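Long-range contacts in DUF4847 domain-containing protein (Bacteroides vulgatus, PDB 4ZGF), which is of unknown function but binds calcium ions and probably has a lipocalin-like fold of the calycin clan: residues W11-F16 with T131-A136; G68-G73 with S100-F105; N110-Y115 with L122-E127. All coordinates share one frame; numbering follows the deposited sequence. Where two conformers were deposited one is given.

Contact 1. Residues W11-F16 with T131-A136. With BEZ (benzoic acid), chain K.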
loop_
_atom_site.group_PDB
_atom_site.type_symbol
_atom_site.label_atom_id
_atom_site.label_comp_id
_atom_site.label_asym_id
_atom_site.label_seq_id
_atom_site.Cartn_x
_atom_site.Cartn_y
_atom_site.Cartn_z
ATOM N N TRP A 11 -5.182 6.460 4.575
ATOM C CA TRP A 11 -4.514 6.124 3.332
ATOM C C TRP A 11 -5.244 4.955 2.663
ATOM O O TRP A 11 -5.452 3.906 3.279
ATOM C CB TRP A 11 -3.045 5.753 3.597
ATOM C CG TRP A 11 -2.134 6.887 3.947
ATOM C CD1 TRP A 11 -1.558 7.104 5.156
ATOM C CD2 TRP A 11 -1.666 7.939 3.082
ATOM N NE1 TRP A 11 -0.725 8.198 5.099
ATOM C CE2 TRP A 11 -0.765 8.723 3.833
ATOM C CE3 TRP A 11 -1.932 8.300 1.755
ATOM C CZ2 TRP A 11 -0.098 9.816 3.287
ATOM C CZ3 TRP A 11 -1.266 9.391 1.231
ATOM C CH2 TRP A 11 -0.374 10.131 1.988
ATOM N N HIS A 12 -5.609 5.139 1.393
ATOM C CA HIS A 12 -6.368 4.189 0.602
ATOM C C HIS A 12 -5.503 3.646 -0.522
ATOM O O HIS A 12 -4.780 4.412 -1.172
ATOM C CB HIS A 12 -7.589 4.907 -0.014
ATOM C CG HIS A 12 -8.563 5.437 0.971
ATOM N ND1 HIS A 12 -9.654 4.716 1.385
ATOM C CD2 HIS A 12 -8.591 6.629 1.615
ATOM C CE1 HIS A 12 -10.326 5.467 2.226
ATOM N NE2 HIS A 12 -9.711 6.620 2.391
ATOM N N VAL A 13 -5.571 2.340 -0.796
ATOM C CA VAL A 13 -4.700 1.770 -1.831
ATOM C C VAL A 13 -5.097 2.271 -3.228
ATOM O O VAL A 13 -6.254 2.281 -3.631
ATOM C CB VAL A 13 -4.775 0.231 -1.798
ATOM C CG1 VAL A 13 -4.082 -0.391 -2.989
ATOM C CG2 VAL A 13 -4.145 -0.280 -0.523
ATOM N N VAL A 14 -4.046 2.668 -3.956
ATOM C CA VAL A 14 -4.139 2.976 -5.391
ATOM C C VAL A 14 -3.808 1.724 -6.196
ATOM O O VAL A 14 -4.644 1.226 -6.959
ATOM C CB VAL A 14 -3.250 4.177 -5.761
ATOM C CG1 VAL A 14 -3.284 4.433 -7.263
ATOM C CG2 VAL A 14 -3.664 5.410 -4.988
ATOM N N ASP A 15 -2.583 1.197 -6.069
ATOM C CA ASP A 15 -2.197 -0.038 -6.782
ATOM C C ASP A 15 -0.865 -0.500 -6.203
ATOM O O ASP A 15 -0.232 0.184 -5.370
ATOM C CB ASP A 15 -2.074 0.230 -8.314
ATOM C CG ASP A 15 -2.398 -0.955 -9.224
ATOM O OD1 ASP A 15 -2.267 -2.117 -8.785
ATOM O OD2 ASP A 15 -2.742 -0.670 -10.403
ATOM N N PHE A 16 -0.492 -1.683 -6.670
ATOM C CA PHE A 16 0.851 -2.253 -6.493
ATOM C C PHE A 16 1.622 -1.964 -7.755
ATOM O O PHE A 16 1.078 -2.095 -8.844
ATOM C CB PHE A 16 0.736 -3.762 -6.267
ATOM C CG PHE A 16 0.006 -4.155 -5.008
ATOM C CD1 PHE A 16 -1.375 -4.245 -4.989
ATOM C CD2 PHE A 16 0.693 -4.474 -3.837
ATOM C CE1 PHE A 16 -2.068 -4.616 -3.836
ATOM C CE2 PHE A 16 0.011 -4.870 -2.693
ATOM C CZ PHE A 16 -1.353 -4.947 -2.697
ATOM N N THR A 131 9.677 -2.703 -6.446
ATOM C CA THR A 131 8.222 -2.604 -6.377
ATOM C C THR A 131 7.897 -1.573 -5.329
ATOM O O THR A 131 8.715 -1.219 -4.493
ATOM C CB THR A 131 7.582 -3.962 -6.033
ATOM O OG1 THR A 131 8.064 -4.384 -4.751
ATOM C CG2 THR A 131 7.866 -5.041 -7.071
ATOM N N TYR A 132 6.630 -1.144 -5.329
ATOM C CA TYR A 132 6.102 -0.374 -4.198
ATOM C C TYR A 132 4.597 -0.493 -4.197
ATOM O O TYR A 132 3.980 -0.836 -5.199
ATOM C CB TYR A 132 6.545 1.095 -4.223
ATOM C CG TYR A 132 6.241 1.883 -5.473
ATOM C CD1 TYR A 132 5.039 2.560 -5.645
ATOM C CD2 TYR A 132 7.176 1.974 -6.490
ATOM C CE1 TYR A 132 4.777 3.304 -6.783
ATOM C CE2 TYR A 132 6.915 2.679 -7.652
ATOM C CZ TYR A 132 5.722 3.360 -7.803
ATOM O OH TYR A 132 5.521 4.066 -8.963
ATOM N N ILE A 133 4.003 -0.167 -3.047
ATOM C CA ILE A 133 2.548 0.041 -2.958
ATOM C C ILE A 133 2.357 1.544 -2.815
ATOM O O ILE A 133 3.100 2.229 -2.098
ATOM C CB ILE A 133 1.922 -0.787 -1.833
ATOM C CG1 ILE A 133 0.409 -0.597 -1.806
ATOM C CG2 ILE A 133 2.586 -0.553 -0.484
ATOM C CD1 ILE A 133 -0.307 -1.582 -0.886
ATOM N N GLN A 134 1.321 2.060 -3.490
ATOM C CA GLN A 134 0.985 3.479 -3.439
ATOM C C GLN A 134 -0.398 3.667 -2.842
ATOM O O GLN A 134 -1.348 2.944 -3.207
ATOM C CB GLN A 134 1.067 4.122 -4.829
ATOM C CG GLN A 134 0.873 5.642 -4.809
ATOM C CD GLN A 134 1.112 6.353 -6.133
ATOM O OE1 GLN A 134 0.590 5.969 -7.183
ATOM N NE2 GLN A 134 1.872 7.429 -6.076
ATOM N N PHE A 135 -0.497 4.668 -1.977
ATOM C CA PHE A 135 -1.760 5.075 -1.356
ATOM C C PHE A 135 -2.061 6.544 -1.674
ATOM O O PHE A 135 -1.162 7.330 -1.967
ATOM C CB PHE A 135 -1.648 5.003 0.176
ATOM C CG PHE A 135 -1.315 3.648 0.742
ATOM C CD1 PHE A 135 -0.009 3.230 0.871
ATOM C CD2 PHE A 135 -2.316 2.799 1.215
ATOM C CE1 PHE A 135 0.271 1.989 1.453
ATOM C CE2 PHE A 135 -2.019 1.584 1.787
ATOM C CZ PHE A 135 -0.736 1.201 1.918
ATOM N N ALA A 136 -3.342 6.880 -1.545
ATOM C CA ALA A 136 -3.838 8.253 -1.634
ATOM C C ALA A 136 -4.767 8.540 -0.452
ATOM O O ALA A 136 -5.178 7.614 0.266
ATOM C CB ALA A 136 -4.606 8.457 -2.951
HETATM C C BEZ K . -6.561 10.666 -4.911
HETATM O O1 BEZ K . -7.571 9.912 -5.148
HETATM O O2 BEZ K . -6.572 11.638 -4.062
HETATM C C1 BEZ K . -5.288 10.412 -5.673
HETATM C C2 BEZ K . -4.218 11.344 -5.627
HETATM C C3 BEZ K . -3.029 11.036 -6.301
HETATM C C4 BEZ K . -2.858 9.832 -7.001
HETATM C C5 BEZ K . -3.939 8.863 -7.049
HETATM C C6 BEZ K . -5.118 9.204 -6.386
#
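His12 and Ala136 face each other as an antiparallel hydrogen-bonded pair: His12 N reaches Ala136 O at 2.8 Å with an N-H...O angle of 169°, and Ala136 N returns the bond to His12 O. Further along, Val14 N donates to Gln134 O at 2.8 Å, and Gln134 N donates to Asp15 O at 3.1 Å. Val14 and Asp15 thus both sit opposite Gln134, a classic beta bulge that shifts the register by one residue. Strands 11-21 and 132-136 are neighbours in the curled antiparallel sheet of this calycin-clan protein, and the N-terminal strand meets the last one here.

Apolar contacts fill the side carrying Trp11, Phe16, Ile133 and Phe135. The Trp11 and Phe135 side chains cross at about a right angle, with Trp11 CE3 3.7 Å from Phe135 CB. CG2 of Val13 meets Phe135 CE2 at 3.7 Å. Ile133 sends CG1 anti to its backbone N (chi1 -178°) and runs side by side with Phe16; its CD1 makes an off-centre CH-pi contact, 4.2 Å from the centroid of the Phe16 ring. Phe105 of helix 100-111 packs on Val13, Ile133 and Phe135.

On the other side, Val14 CG2 touches Ala136 CB at 3.8 Å. That same methyl of Ala136 lies 3.4 Å from C1 of the benzoic acid, whose carboxylate is hydrogen-bonded by Asn138 and Gln140. Asp15 OD1 turns back to accept from Phe16 N, and also from Tyr31 N, while its OD2 accepts from Asn32 ND2.

Contact 2. Residues G68-G73 with S100-F105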
loop_
_atom_site.group_PDB
_atom_site.type_symbol
_atom_site.label_atom_id
_atom_site.label_comp_id
_atom_site.label_asym_id
_atom_site.label_seq_id
_atom_site.Cartn_x
_atom_site.Cartn_y
_atom_site.Cartn_z
ATOM N N GLY A 68 -6.328 -0.746 10.132
ATOM C CA GLY A 68 -6.718 -0.671 8.716
ATOM C C GLY A 68 -7.785 -1.682 8.436
ATOM O O GLY A 68 -8.228 -2.440 9.323
ATOM N N SER A 69 -8.217 -1.727 7.181
ATOM C CA SER A 69 -9.320 -2.582 6.757
ATOM C C SER A 69 -8.987 -3.221 5.429
ATOM O O SER A 69 -8.651 -2.509 4.485
ATOM C CB SER A 69 -10.571 -1.736 6.638
ATOM O OG SER A 69 -11.693 -2.550 6.365
ATOM N N ILE A 70 -9.070 -4.556 5.378
ATOM C CA ILE A 70 -8.849 -5.317 4.148
ATOM C C ILE A 70 -9.953 -6.386 4.052
ATOM O O ILE A 70 -10.979 -6.273 4.738
ATOM C CB ILE A 70 -7.404 -5.865 4.050
ATOM C CG1 ILE A 70 -7.097 -6.891 5.158
ATOM C CG2 ILE A 70 -6.373 -4.737 4.090
ATOM C CD1 ILE A 70 -5.693 -7.485 5.075
ATOM N N GLN A 71 -9.832 -7.395 3.195
ATOM C CA GLN A 71 -10.919 -8.345 3.112
ATOM C C GLN A 71 -11.084 -9.034 4.463
ATOM O O GLN A 71 -10.113 -9.359 5.148
ATOM C CB GLN A 71 -10.683 -9.376 2.009
ATOM C CG GLN A 71 -10.672 -8.767 0.622
ATOM C CD GLN A 71 -10.381 -9.773 -0.479
ATOM O OE1 GLN A 71 -9.189 -10.136 -0.712
ATOM N NE2 GLN A 71 -11.382 -10.210 -1.191
ATOM N N ASN A 72 -12.344 -9.257 4.848
ATOM C CA ASN A 72 -12.692 -9.969 6.088
ATOM C C ASN A 72 -12.476 -9.243 7.391
ATOM O O ASN A 72 -12.821 -9.786 8.440
ATOM C CB ASN A 72 -12.048 -11.353 6.199
ATOM C CG ASN A 72 -12.487 -12.287 5.136
ATOM O OD1 ASN A 72 -13.694 -12.329 4.807
ATOM N ND2 ASN A 72 -11.562 -13.035 4.585
ATOM N N GLY A 73 -11.942 -8.070 7.380
ATOM C CA GLY A 73 -11.803 -7.369 8.654
ATOM C C GLY A 73 -10.564 -6.499 8.761
ATOM O O GLY A 73 -9.860 -6.130 7.809
ATOM N N SER A 100 -6.111 -14.068 -1.085
ATOM C CA SER A 100 -4.954 -13.835 -1.946
ATOM C C SER A 100 -4.534 -12.348 -1.926
ATOM O O SER A 100 -3.360 -12.003 -1.774
ATOM C CB SER A 100 -5.247 -14.302 -3.374
ATOM O OG SER A 100 -6.326 -13.571 -3.917
ATOM N N TYR A 101 -5.511 -11.452 -2.080
ATOM C CA TYR A 101 -5.218 -10.032 -2.098
ATOM C C TYR A 101 -4.757 -9.535 -0.734
ATOM O O TYR A 101 -3.883 -8.676 -0.639
ATOM C CB TYR A 101 -6.397 -9.206 -2.609
ATOM C CG TYR A 101 -6.830 -9.602 -3.988
ATOM C CD1 TYR A 101 -6.063 -9.237 -5.089
ATOM C CD2 TYR A 101 -7.961 -10.400 -4.196
ATOM C CE1 TYR A 101 -6.434 -9.607 -6.378
ATOM C CE2 TYR A 101 -8.330 -10.780 -5.480
ATOM C CZ TYR A 101 -7.557 -10.363 -6.557
ATOM O OH TYR A 101 -7.852 -10.739 -7.877
ATOM N N ASN A 102 -5.354 -10.062 0.342
ATOM C CA ASN A 102 -4.874 -9.692 1.671
ATOM C C ASN A 102 -3.410 -10.062 1.832
ATOM O O ASN A 102 -2.627 -9.307 2.402
ATOM C CB ASN A 102 -5.663 -10.407 2.772
ATOM C CG ASN A 102 -7.026 -9.827 3.050
ATOM O OD1 ASN A 102 -7.457 -8.847 2.420
ATOM N ND2 ASN A 102 -7.716 -10.406 4.027
ATOM N N ASN A 103 -3.062 -11.266 1.404
ATOM C CA ASN A 103 -1.701 -11.756 1.584
ATOM C C ASN A 103 -0.717 -10.849 0.821
ATOM O O ASN A 103 0.358 -10.530 1.324
ATOM C CB ASN A 103 -1.590 -13.205 1.088
ATOM C CG ASN A 103 -2.495 -14.186 1.840
ATOM O OD1 ASN A 103 -3.064 -13.875 2.875
ATOM N ND2 ASN A 103 -2.670 -15.369 1.264
ATOM N N GLU A 104 -1.101 -10.421 -0.380
ATOM C CA GLU A 104 -0.271 -9.535 -1.171
ATOM C C GLU A 104 -0.057 -8.184 -0.443
ATOM O O GLU A 104 1.057 -7.640 -0.409
ATOM C CB GLU A 104 -0.904 -9.358 -2.545
ATOM C CG GLU A 104 -0.079 -8.547 -3.501
ATOM C CD GLU A 104 -0.686 -8.481 -4.883
ATOM O OE1 GLU A 104 -1.887 -8.738 -5.055
ATOM O OE2 GLU A 104 0.045 -8.151 -5.815
ATOM N N PHE A 105 -1.144 -7.637 0.104
ATOM C CA PHE A 105 -1.071 -6.370 0.828
ATOM C C PHE A 105 -0.204 -6.485 2.083
ATOM O O PHE A 105 0.668 -5.644 2.361
ATOM C CB PHE A 105 -2.488 -5.921 1.174
ATOM C CG PHE A 105 -2.553 -4.639 1.940
ATOM C CD1 PHE A 105 -2.473 -3.424 1.304
ATOM C CD2 PHE A 105 -2.625 -4.646 3.343
ATOM C CE1 PHE A 105 -2.558 -2.218 2.008
ATOM C CE2 PHE A 105 -2.710 -3.451 4.049
ATOM C CZ PHE A 105 -2.675 -2.239 3.370
#
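Asn102 ND2 donates to Gln71 O at 2.8 Å, nearly straight (166° at the hydrogen), with the acceptor close to the plane of the Asn102 amide. The other end of the same amide works the opposite way. Asn102 OD1 accepts from Gln71 N at 2.9 Å, in the carbonyl plane and on a lone pair, although this bond is more bent, at 137°. One side chain on helix 100-111 therefore holds both the N-H and the C=O of a single residue in the turn that joins strands 65-70 and 73-82, a type II beta turn from Ile70 to Gly73.

Ile70 packs against that amide: its CD1 comes within 3.4 Å of Asn102 CG. The second branch goes to the core, with Ile70 CG2 3.8 Å from Phe105 CD2, the two side chains crossing obliquely. The Phe105 ring also meets that of Phe56 edge-to-face.

The Gln71 side chain, extended beyond CG, brings OE1 to the edge of the Tyr101 ring, near its plane, 3.7 Å from Tyr101 CD2. The same oxygen lies 3.5 Å from Tyr101 CB. It is hydrogen-bonded to Thr99 OG1, itself the acceptor for Asn102 N near the start of the helix.

The two bonds to Gln71 satisfy both ends of the buried Asn102 amide and fix which end of it is oxygen; Pro97 O is a weak second acceptor for ND2. The hairpin turn is thus tied to the helix by directional bonds as well as by packing.

Contact 3. Residues N110-Y115 with L122-E127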
loop_
_atom_site.group_PDB
_atom_site.type_symbol
_atom_site.label_atom_id
_atom_site.label_comp_id
_atom_site.label_asym_id
_atom_site.label_seq_id
_atom_site.Cartn_x
_atom_site.Cartn_y
_atom_site.Cartn_z
ATOM N N ASN A 110 4.674 -5.634 5.246
ATOM C CA ASN A 110 5.700 -6.269 6.059
ATOM C C ASN A 110 7.102 -6.098 5.494
ATOM O O ASN A 110 8.049 -6.044 6.272
ATOM C CB ASN A 110 5.439 -7.767 6.209
ATOM C CG ASN A 110 4.683 -8.109 7.450
ATOM O OD1 ASN A 110 4.926 -7.521 8.504
ATOM N ND2 ASN A 110 3.739 -9.044 7.350
ATOM N N ASN A 111 7.225 -6.017 4.178
ATOM C CA ASN A 111 8.544 -5.876 3.558
ATOM C C ASN A 111 8.936 -4.428 3.358
ATOM O O ASN A 111 10.069 -4.146 2.945
ATOM C CB ASN A 111 8.609 -6.686 2.287
ATOM C CG ASN A 111 8.536 -8.175 2.541
ATOM O OD1 ASN A 111 8.832 -8.667 3.645
ATOM N ND2 ASN A 111 8.138 -8.895 1.524
ATOM N N ALA A 112 8.030 -3.499 3.583
ATOM C CA ALA A 112 8.350 -2.081 3.368
ATOM C C ALA A 112 9.498 -1.656 4.282
ATOM O O ALA A 112 9.459 -1.883 5.481
ATOM C CB ALA A 112 7.136 -1.224 3.645
ATOM N N ILE A 113 10.466 -0.970 3.687
ATOM C CA ILE A 113 11.550 -0.379 4.457
ATOM C C ILE A 113 11.849 1.052 4.064
ATOM O O ILE A 113 12.435 1.772 4.865
ATOM C CB ILE A 113 12.763 -1.269 4.466
ATOM C CG1 ILE A 113 13.696 -0.950 5.614
ATOM C CG2 ILE A 113 13.425 -1.267 3.158
ATOM C CD1 ILE A 113 14.664 -2.102 5.903
ATOM N N PHE A 114 11.479 1.476 2.848
ATOM C CA PHE A 114 11.669 2.835 2.391
ATOM C C PHE A 114 10.316 3.470 2.090
ATOM O O PHE A 114 9.398 2.780 1.640
ATOM C CB PHE A 114 12.524 2.861 1.120
ATOM C CG PHE A 114 13.868 2.228 1.285
ATOM C CD1 PHE A 114 14.772 2.709 2.216
ATOM C CD2 PHE A 114 14.215 1.102 0.548
ATOM C CE1 PHE A 114 16.008 2.125 2.382
ATOM C CE2 PHE A 114 15.463 0.528 0.721
ATOM C CZ PHE A 114 16.327 1.027 1.631
ATOM N N TYR A 115 10.226 4.772 2.299
ATOM C CA TYR A 115 9.028 5.493 1.903
ATOM C C TYR A 115 9.375 6.784 1.206
ATOM O O TYR A 115 10.467 7.332 1.353
ATOM C CB TYR A 115 8.107 5.786 3.121
ATOM C CG TYR A 115 8.621 6.860 4.059
ATOM C CD1 TYR A 115 8.320 8.201 3.836
ATOM C CD2 TYR A 115 9.429 6.550 5.136
ATOM C CE1 TYR A 115 8.826 9.194 4.647
ATOM C CE2 TYR A 115 9.921 7.544 5.975
ATOM C CZ TYR A 115 9.647 8.871 5.726
ATOM O OH TYR A 115 10.150 9.857 6.548
ATOM N N LEU A 122 1.486 8.338 -0.771
ATOM C CA LEU A 122 2.470 7.616 0.066
ATOM C C LEU A 122 2.889 6.384 -0.704
ATOM O O LEU A 122 2.025 5.603 -1.138
ATOM C CB LEU A 122 1.853 7.224 1.419
ATOM C CG LEU A 122 2.758 6.412 2.336
ATOM C CD1 LEU A 122 3.995 7.170 2.771
ATOM C CD2 LEU A 122 1.945 5.949 3.541
ATOM N N LEU A 123 4.197 6.207 -0.867
ATOM C CA LEU A 123 4.772 5.028 -1.550
ATOM C C LEU A 123 5.643 4.285 -0.540
ATOM O O LEU A 123 6.475 4.915 0.126
ATOM C CB LEU A 123 5.643 5.410 -2.757
ATOM C CG LEU A 123 4.969 6.016 -3.989
ATOM C CD1 LEU A 123 4.403 7.387 -3.736
ATOM C CD2 LEU A 123 6.006 6.097 -5.103
ATOM N N LEU A 124 5.455 2.961 -0.464
ATOM C CA LEU A 124 6.243 2.115 0.423
ATOM C C LEU A 124 6.936 1.031 -0.388
ATOM O O LEU A 124 6.258 0.285 -1.106
ATOM C CB LEU A 124 5.365 1.431 1.457
ATOM C CG LEU A 124 4.488 2.343 2.329
ATOM C CD1 LEU A 124 3.664 1.494 3.292
ATOM C CD2 LEU A 124 5.306 3.389 3.109
ATOM N N ALA A 125 8.260 0.925 -0.268
ATOM C CA ALA A 125 9.068 -0.016 -1.064
ATOM C C ALA A 125 9.861 -0.943 -0.162
ATOM O O ALA A 125 10.347 -0.523 0.897
ATOM C CB ALA A 125 10.059 0.737 -1.958
ATOM N N PRO A 126 10.096 -2.158 -0.644
ATOM C CA PRO A 126 10.986 -3.092 0.062
ATOM C C PRO A 126 12.463 -2.805 -0.252
ATOM O O PRO A 126 12.794 -1.923 -1.052
ATOM C CB PRO A 126 10.540 -4.439 -0.502
ATOM C CG PRO A 126 10.214 -4.120 -1.933
ATOM C CD PRO A 126 9.574 -2.760 -1.884
ATOM N N GLU A 127 13.327 -3.564 0.411
ATOM C CA GLU A 127 14.768 -3.269 0.344
ATOM C C GLU A 127 15.360 -3.194 -1.055
ATOM O O GLU A 127 16.267 -2.407 -1.305
ATOM C CB GLU A 127 15.537 -4.245 1.225
ATOM C CG GLU A 127 15.393 -5.724 0.793
ATOM C CD GLU A 127 16.226 -6.720 1.612
ATOM O OE1 GLU A 127 16.838 -6.279 2.594
ATOM O OE2 GLU A 127 16.191 -7.964 1.327
HETATM O O HOH W 1 12.355 -5.483 2.407
#
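Leu124 CD2 lies 3.7 Å from Tyr115 CB, and Leu124 CB meets Ala112 CB at 3.9 Å; these three side chains form the apolar centre. The Leu124 side chain also touches Ile133 and Phe135 of strand 132-136 and Ile90. The Tyr115 ring turns away from strand 121-125 toward helix 2-6, where it meets Phe6 edge-to-face.

The reverse side of the pair carries Phe114 and Ala125. The Phe114 ring presents CE2 to Glu127 O, which sits at the ring edge and in its plane at 3.7 Å. CG2 of the preceding Ile113 sits over one face of that ring, offset toward the rim, and the same methyl packs 3.6 Å from Glu127 N. Trp22 touches both Phe114 and Ala125.

Between these layers runs the backbone. Ala125 O takes two nearly straight bonds, from Ile113 N at 2.8 Å and from Phe114 N at 3.0 Å, the second in its carbonyl plane and the first tilted from it. Ala125 N closes the ring with Phe114 O. Farther out, Asn111 O is approached by Pro126 CA at 3.2 Å in a CA-H...O contact, and a water donates to Asn111 O while accepting from Glu127 N.

Two successive residues, Ile113 and Phe114, opposite the single Ala125 make a classic beta bulge, set at the open end of the antiparallel hairpin of strands 114-117 and 121-125, in the chain that follows helix 100-111.

Overall arrangement
Contact 1 pairs strand 11-21 with strand 132-136 and closes a loop of the chain within which contacts 2 and 3 follow in series. Contact 3 joins strand 121-125 to the hairpin partner that follows helix 100-111; its centre is about 11 Å from that of contact 1, and the two meet directly through backbone pairing of strands 121-125 and 132-136. Contact 2, its centre about 13 Å from that of contact 1, fastens the start of the same helix to the turn after strand 65-70. Contacts 2 and 3 lie about 17 Å apart between centres and do not touch. Phe105 links contacts 1 and 2, so the helix packs on the curled antiparallel sheet, consistent with a lipocalin-like fold.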